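Local structure of MSM0271 protein (Mycobacterium smegmatis, 5SUH) at residues I108-S112 and L113-R117; Q151-V154 and I155-N159; E218-V221 and A222-I226. The protein serves as a trimeric shell protein of the RMM bacterial microcompartment, assembling as a double ring that builds part of the protein shell. One frame throughout, in Å; residues are numbered along the deposited sequence.

Contact 1: I108-S112 and L113-R117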
# COMPACT_ATOMS: atom_id res chain seq x y z
N ILE A 108 13.66 -9.79 20.14
CA ILE A 108 12.85 -10.16 21.30
C ILE A 108 13.26 -9.22 22.43
O ILE A 108 14.39 -8.70 22.44
CB ILE A 108 13.01 -11.66 21.72
CG1 ILE A 108 14.44 -12.00 22.11
CG2 ILE A 108 12.53 -12.59 20.60
CD1 ILE A 108 14.61 -13.41 22.63
N HIS A 109 12.34 -8.94 23.36
CA HIS A 109 12.62 -8.00 24.44
C HIS A 109 11.87 -8.38 25.71
O HIS A 109 10.93 -9.19 25.67
CB HIS A 109 12.26 -6.57 24.03
CG HIS A 109 10.83 -6.40 23.62
ND1 HIS A 109 10.44 -6.33 22.31
CD2 HIS A 109 9.70 -6.33 24.36
CE1 HIS A 109 9.12 -6.21 22.25
NE2 HIS A 109 8.65 -6.20 23.49
N SER A 110 12.32 -7.82 26.83
CA SER A 110 11.71 -8.03 28.14
C SER A 110 12.13 -6.95 29.12
O SER A 110 13.15 -6.28 28.94
CB SER A 110 12.09 -9.39 28.71
OG SER A 110 11.60 -9.56 30.04
N ALA A 111 11.37 -6.82 30.20
CA ALA A 111 11.75 -5.92 31.27
C ALA A 111 12.97 -6.53 32.01
O ALA A 111 13.79 -5.82 32.57
CB ALA A 111 10.58 -5.68 32.22
N SER A 112 13.09 -7.85 31.98
CA SER A 112 14.20 -8.52 32.68
C SER A 112 15.40 -8.79 31.78
O SER A 112 15.29 -9.48 30.78
CB SER A 112 13.71 -9.84 33.30
OG SER A 112 14.81 -10.66 33.69
N LEU A 113 16.55 -8.23 32.14
CA LEU A 113 17.77 -8.45 31.37
C LEU A 113 18.19 -9.93 31.40
O LEU A 113 18.68 -10.47 30.41
CB LEU A 113 18.90 -7.54 31.88
CG LEU A 113 20.29 -7.63 31.21
CD1 LEU A 113 20.22 -7.46 29.66
CD2 LEU A 113 21.28 -6.63 31.85
N ASP A 114 17.91 -10.60 32.52
CA ASP A 114 18.30 -12.00 32.65
C ASP A 114 17.48 -12.86 31.68
O ASP A 114 17.96 -13.85 31.15
CB ASP A 114 18.14 -12.49 34.09
CG ASP A 114 18.64 -13.92 34.29
OD1 ASP A 114 19.88 -14.13 34.29
OD2 ASP A 114 17.80 -14.83 34.47
N GLU A 115 16.23 -12.47 31.44
CA GLU A 115 15.36 -13.23 30.57
C GLU A 115 15.84 -13.22 29.11
O GLU A 115 15.89 -14.28 28.46
CB GLU A 115 13.92 -12.70 30.68
CG GLU A 115 13.19 -13.13 31.97
CD GLU A 115 11.71 -12.76 32.01
OE1 GLU A 115 11.27 -11.88 31.23
OE2 GLU A 115 10.98 -13.38 32.82
N VAL A 116 16.26 -12.05 28.63
CA VAL A 116 16.73 -11.87 27.26
C VAL A 116 18.04 -12.63 27.07
O VAL A 116 18.24 -13.32 26.07
CB VAL A 116 16.89 -10.36 26.90
CG1 VAL A 116 17.71 -10.18 25.68
CG2 VAL A 116 15.54 -9.73 26.70
N ARG A 117 18.91 -12.52 28.06
CA ARG A 117 20.16 -13.27 28.11
C ARG A 117 19.95 -14.78 27.97
O ARG A 117 20.57 -15.43 27.13
CB ARG A 117 20.86 -12.95 29.43
CG ARG A 117 22.32 -13.32 29.57
CD ARG A 117 22.81 -12.89 30.96
NE ARG A 117 23.43 -11.56 30.92
CZ ARG A 117 23.17 -10.57 31.78
NH1 ARG A 117 22.29 -10.78 32.77
NH2 ARG A 117 23.77 -9.38 31.67
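S110 and E115 meet across the turn from strand 104-110 into helix 113-127, the hydroxyl of one held by the carboxylate of the other. S110 OG donates to E115 OE1 at 2.6 Å, reaching the anti side of that oxygen, 19° out of the carboxylate plane. The same OG accepts from S112 N at 3.0 Å, an ST turn, and thus ties the end of the strand to the residue just before the helix. A small hydroxyl suits this spot because it can donate and accept at once. E115 leaves its backbone with CG anti to the carbonyl carbon (chi1 -76°) and runs back extended along S112, CG lying 3.6 Å from S112 CB. S112 is the N-cap: its OG takes E115 N at 3.2 Å, capping an N-H of the first turn, which lacks a carbonyl partner within the helix. This strand-to-helix step belongs to the first of the two permuted BMC domains. On the buried side V116 lays CG2 against S110, 3.7 Å from S110 N and 4.0 Å from S110 CB. Valine, compact and nonpolar, can lie between S110 and L68 of the adjacent strand 66-73. Toward solvent the fit is looser. A111 is exposed at the bend, and D114, whose CB merely comes near S112 OG, sends its carboxylate outward to a salt bridge with R118.

Contact 2: Q151-V154 and I155-N159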
# COMPACT_ATOMS: atom_id res chain seq x y z
N GLN A 151 14.73 22.51 0.76
CA GLN A 151 14.28 21.57 -0.26
C GLN A 151 14.79 20.14 0.02
O GLN A 151 14.11 19.15 -0.24
CB GLN A 151 14.73 22.05 -1.65
CG GLN A 151 13.79 23.07 -2.29
CD GLN A 151 14.15 23.40 -3.74
OE1 GLN A 151 13.30 23.36 -4.62
NE2 GLN A 151 15.40 23.77 -3.97
N HIS A 152 15.99 20.05 0.60
CA HIS A 152 16.52 18.75 0.99
C HIS A 152 15.67 18.18 2.13
O HIS A 152 15.30 17.01 2.10
CB HIS A 152 17.99 18.89 1.40
CG HIS A 152 18.67 17.58 1.65
ND1 HIS A 152 19.96 17.49 2.14
CD2 HIS A 152 18.25 16.30 1.45
CE1 HIS A 152 20.28 16.21 2.27
NE2 HIS A 152 19.27 15.47 1.85
N ALA A 153 15.35 19.03 3.10
CA ALA A 153 14.56 18.63 4.27
C ALA A 153 13.16 18.18 3.87
O ALA A 153 12.65 17.16 4.35
CB ALA A 153 14.49 19.79 5.31
N VAL A 154 12.53 18.92 2.95
CA VAL A 154 11.17 18.55 2.58
C VAL A 154 11.11 17.19 1.85
O VAL A 154 10.26 16.36 2.18
CB VAL A 154 10.52 19.63 1.70
CG1 VAL A 154 9.20 19.15 1.26
CG2 VAL A 154 10.29 20.90 2.47
N ILE A 155 12.02 16.92 0.90
CA ILE A 155 11.96 15.63 0.19
C ILE A 155 12.52 14.50 1.05
O ILE A 155 12.12 13.35 0.91
CB ILE A 155 12.70 15.68 -1.17
CG1 ILE A 155 12.31 14.48 -2.03
CG2 ILE A 155 14.23 15.78 -1.00
CD1 ILE A 155 12.90 14.52 -3.46
N LEU A 156 13.43 14.83 1.96
CA LEU A 156 13.95 13.84 2.90
C LEU A 156 12.80 13.38 3.80
O LEU A 156 12.65 12.19 4.06
CB LEU A 156 15.10 14.42 3.73
CG LEU A 156 16.11 13.44 4.31
CD1 LEU A 156 17.36 14.17 4.74
CD2 LEU A 156 15.52 12.70 5.48
N ASN A 157 11.95 14.30 4.25
CA ASN A 157 10.87 13.96 5.18
C ASN A 157 9.74 13.10 4.61
O ASN A 157 8.94 12.59 5.38
CB ASN A 157 10.26 15.21 5.81
CG ASN A 157 11.15 15.82 6.88
OD1 ASN A 157 11.68 15.10 7.74
ND2 ASN A 157 11.32 17.14 6.85
N ARG A 158 9.61 12.99 3.29
CA ARG A 158 8.53 12.14 2.75
C ARG A 158 9.02 10.74 2.33
O ARG A 158 8.23 9.89 1.91
CB ARG A 158 7.84 12.81 1.57
CG ARG A 158 7.86 14.31 1.63
CD ARG A 158 6.96 14.88 0.56
NE ARG A 158 6.94 14.08 -0.66
CZ ARG A 158 6.10 14.30 -1.67
NH1 ARG A 158 6.13 13.51 -2.74
NH2 ARG A 158 5.25 15.32 -1.62
N ASN A 159 10.32 10.47 2.46
CA ASN A 159 10.82 9.12 2.23
C ASN A 159 11.13 8.47 3.59
O ASN A 159 11.58 7.32 3.65
CB ASN A 159 12.11 9.13 1.37
CG ASN A 159 11.90 9.73 -0.03
OD1 ASN A 159 12.75 10.49 -0.52
ND2 ASN A 159 10.77 9.41 -0.67
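I155 N bonds Q151 O at 3.3 Å, L156 N reaches H152 O at 2.9 Å and N157 N reaches A153 O at 2.9 Å. These backbone bonds are successive and of the i to i+4 kind; L156 to N159 form a type I turn, with only weak backbone bonds. Among the side chains, L156 sits one turn after H152, and its CD1 approaches the imidazole obliquely, 3.7 Å from H152 NE2. With CG anti to its backbone N (chi1 -173°), the imidazole of H152 swings round far enough for this methyl to reach it. I155 CG2 rests 3.5 Å from Q151 O, beside the carbonyl that its own N-H uses.

The helix follows strand 138-145 in the second permuted BMC domain and lies against two other subunits, which probably accounts for so many buried side chains in so short a helix. Several polar ends find partners beyond it. H152 NE2 bonds E79 of the second subunit, and Q151 NE2 bonds the carbonyl of V92 there; a long amide and an imidazole suit such bridging. Within the same chain, N157 rests CB 3.4 Å from A153 O while its ND2 goes to the carbonyl of I165. R158 passes CG 3.2 Å from V154 O, and its bent chain brings NH1 to the carbonyl of Q161 of the third subunit. V154 itself packs on M164 of that subunit.

Contact 3: E218-V221 and A222-I226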
# COMPACT_ATOMS: atom_id res chain seq x y z
N GLU A 218 25.75 17.94 18.79
CA GLU A 218 25.03 16.69 19.10
C GLU A 218 25.33 15.57 18.05
O GLU A 218 25.68 14.45 18.43
CB GLU A 218 23.50 16.93 19.15
CG GLU A 218 22.98 17.58 20.41
CD GLU A 218 21.49 17.98 20.31
OE1 GLU A 218 20.99 18.24 19.17
OE2 GLU A 218 20.82 18.01 21.39
N VAL A 219 25.28 15.89 16.74
CA VAL A 219 25.46 14.85 15.73
C VAL A 219 26.93 14.42 15.64
O VAL A 219 27.20 13.28 15.26
CB VAL A 219 24.96 15.28 14.31
CG1 VAL A 219 23.46 15.54 14.33
CG2 VAL A 219 25.70 16.50 13.76
N THR A 220 27.86 15.31 15.99
CA THR A 220 29.29 14.99 16.02
C THR A 220 29.63 14.09 17.22
O THR A 220 30.43 13.16 17.11
CB THR A 220 30.16 16.25 16.06
OG1 THR A 220 29.97 16.99 14.86
CG2 THR A 220 31.64 15.91 16.19
N VAL A 221 29.01 14.36 18.37
CA VAL A 221 29.19 13.52 19.54
C VAL A 221 28.65 12.11 19.30
O VAL A 221 29.27 11.12 19.71
CB VAL A 221 28.51 14.16 20.76
CG1 VAL A 221 28.43 13.18 21.96
CG2 VAL A 221 29.28 15.39 21.16
N ALA A 222 27.51 12.02 18.61
CA ALA A 222 26.92 10.71 18.31
C ALA A 222 27.78 9.93 17.32
O ALA A 222 28.08 8.76 17.56
CB ALA A 222 25.54 10.86 17.79
N ARG A 223 28.24 10.58 16.25
CA ARG A 223 29.05 9.87 15.27
C ARG A 223 30.34 9.28 15.89
O ARG A 223 30.69 8.11 15.63
CB ARG A 223 29.45 10.77 14.11
CG ARG A 223 30.35 10.02 13.10
CD ARG A 223 31.19 10.95 12.30
NE ARG A 223 32.07 11.68 13.23
CZ ARG A 223 32.74 12.79 12.91
NH1 ARG A 223 33.50 13.38 13.83
NH2 ARG A 223 32.63 13.35 11.70
N ASP A 224 31.05 10.09 16.70
CA ASP A 224 32.29 9.63 17.37
C ASP A 224 32.03 8.40 18.26
O ASP A 224 32.82 7.45 18.29
CB ASP A 224 32.93 10.74 18.21
CG ASP A 224 33.53 11.86 17.35
OD1 ASP A 224 33.85 11.58 16.17
OD2 ASP A 224 33.71 13.00 17.87
N HIS A 225 30.93 8.45 19.01
CA HIS A 225 30.61 7.34 19.88
C HIS A 225 30.25 6.08 19.08
O HIS A 225 30.71 4.97 19.38
CB HIS A 225 29.47 7.74 20.80
CG HIS A 225 29.02 6.68 21.75
ND1 HIS A 225 29.87 6.09 22.67
CD2 HIS A 225 27.80 6.14 21.98
CE1 HIS A 225 29.19 5.22 23.39
NE2 HIS A 225 27.93 5.23 22.99
N ILE A 226 29.45 6.26 18.02
CA ILE A 226 29.06 5.12 17.21
C ILE A 226 30.28 4.38 16.64
O ILE A 226 30.34 3.15 16.66
CB ILE A 226 28.15 5.54 16.04
CG1 ILE A 226 26.79 5.97 16.55
CG2 ILE A 226 27.95 4.39 15.05
CD1 ILE A 226 25.93 6.55 15.39
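E218 and A222 begin a regular run of four i to i+4 bonds: A222 N to E218 O at 3.0 Å, R223 N to V219 O at 3.1 Å, D224 N to T220 O at 3.2 Å and H225 N to V221 O at 3.2 Å. All are reasonably straight, the D224 bond nearly linear at 170°. They belong to helix 216-232, which follows strand 208-214 and lies against the four-stranded antiparallel sheet of the second permuted BMC domain, beside helix 182-192.

The side chains sort by the direction they face. A222 is buried, its CB 3.6 Å from E218 O, and the small methyl lets the helix sit close to A189 of helix 182-192. V219 turns to the sheet and meets I144, L172 and I212, a compact branched aliphatic that packs on the face of the sheet. H225 stays clear of the turn before it apart from CB near V221 O, and carries its ring to E188 of helix 182-192, bonded through NE2.

On another flank T220, R223 and D224 form a partly polar cluster, their side chains alongside one another in the same direction. T220 gives its hydroxyl to the carbonyl of T216, one turn back, which leaves the methyl CG2, anti to the backbone N, for the later residues. T220 CG2 lies 3.9 Å from R223 NH1, obliquely to the guanidinium. R223 packs on I144 and Y174 while its charged end bends round at chi3 to form a salt bridge with the adjacent D224. In that bridge R223 NH1 meets the syn side of D224 OD1 at 3.0 Å, with D224 CG at the edge of the guanidinium, in its plane.

How the contacts relate
Contact 1 belongs to the first permuted BMC domain and contacts 2 and 3 to the second, and none touches another: contacts 2 and 3 come nearest, about 11 Å between closest atoms, while the centres of contacts 1 and 2 lie 37 Å apart, on opposite sides of the chain's centre. Contacts 1 and 3 are both partly buried and involve equivalent helices, 113-127 and 216-232, each after strand 104-110 or 208-214 of its own sheet; contact 1 is a capped start, contact 3 a regular body. Serine hydroxyls and a carboxylate dominate the former; a charged pair at the partly exposed flank and small aliphatics inside mark the latter. Contact 2 is buried, and other subunits contribute much of its surroundings.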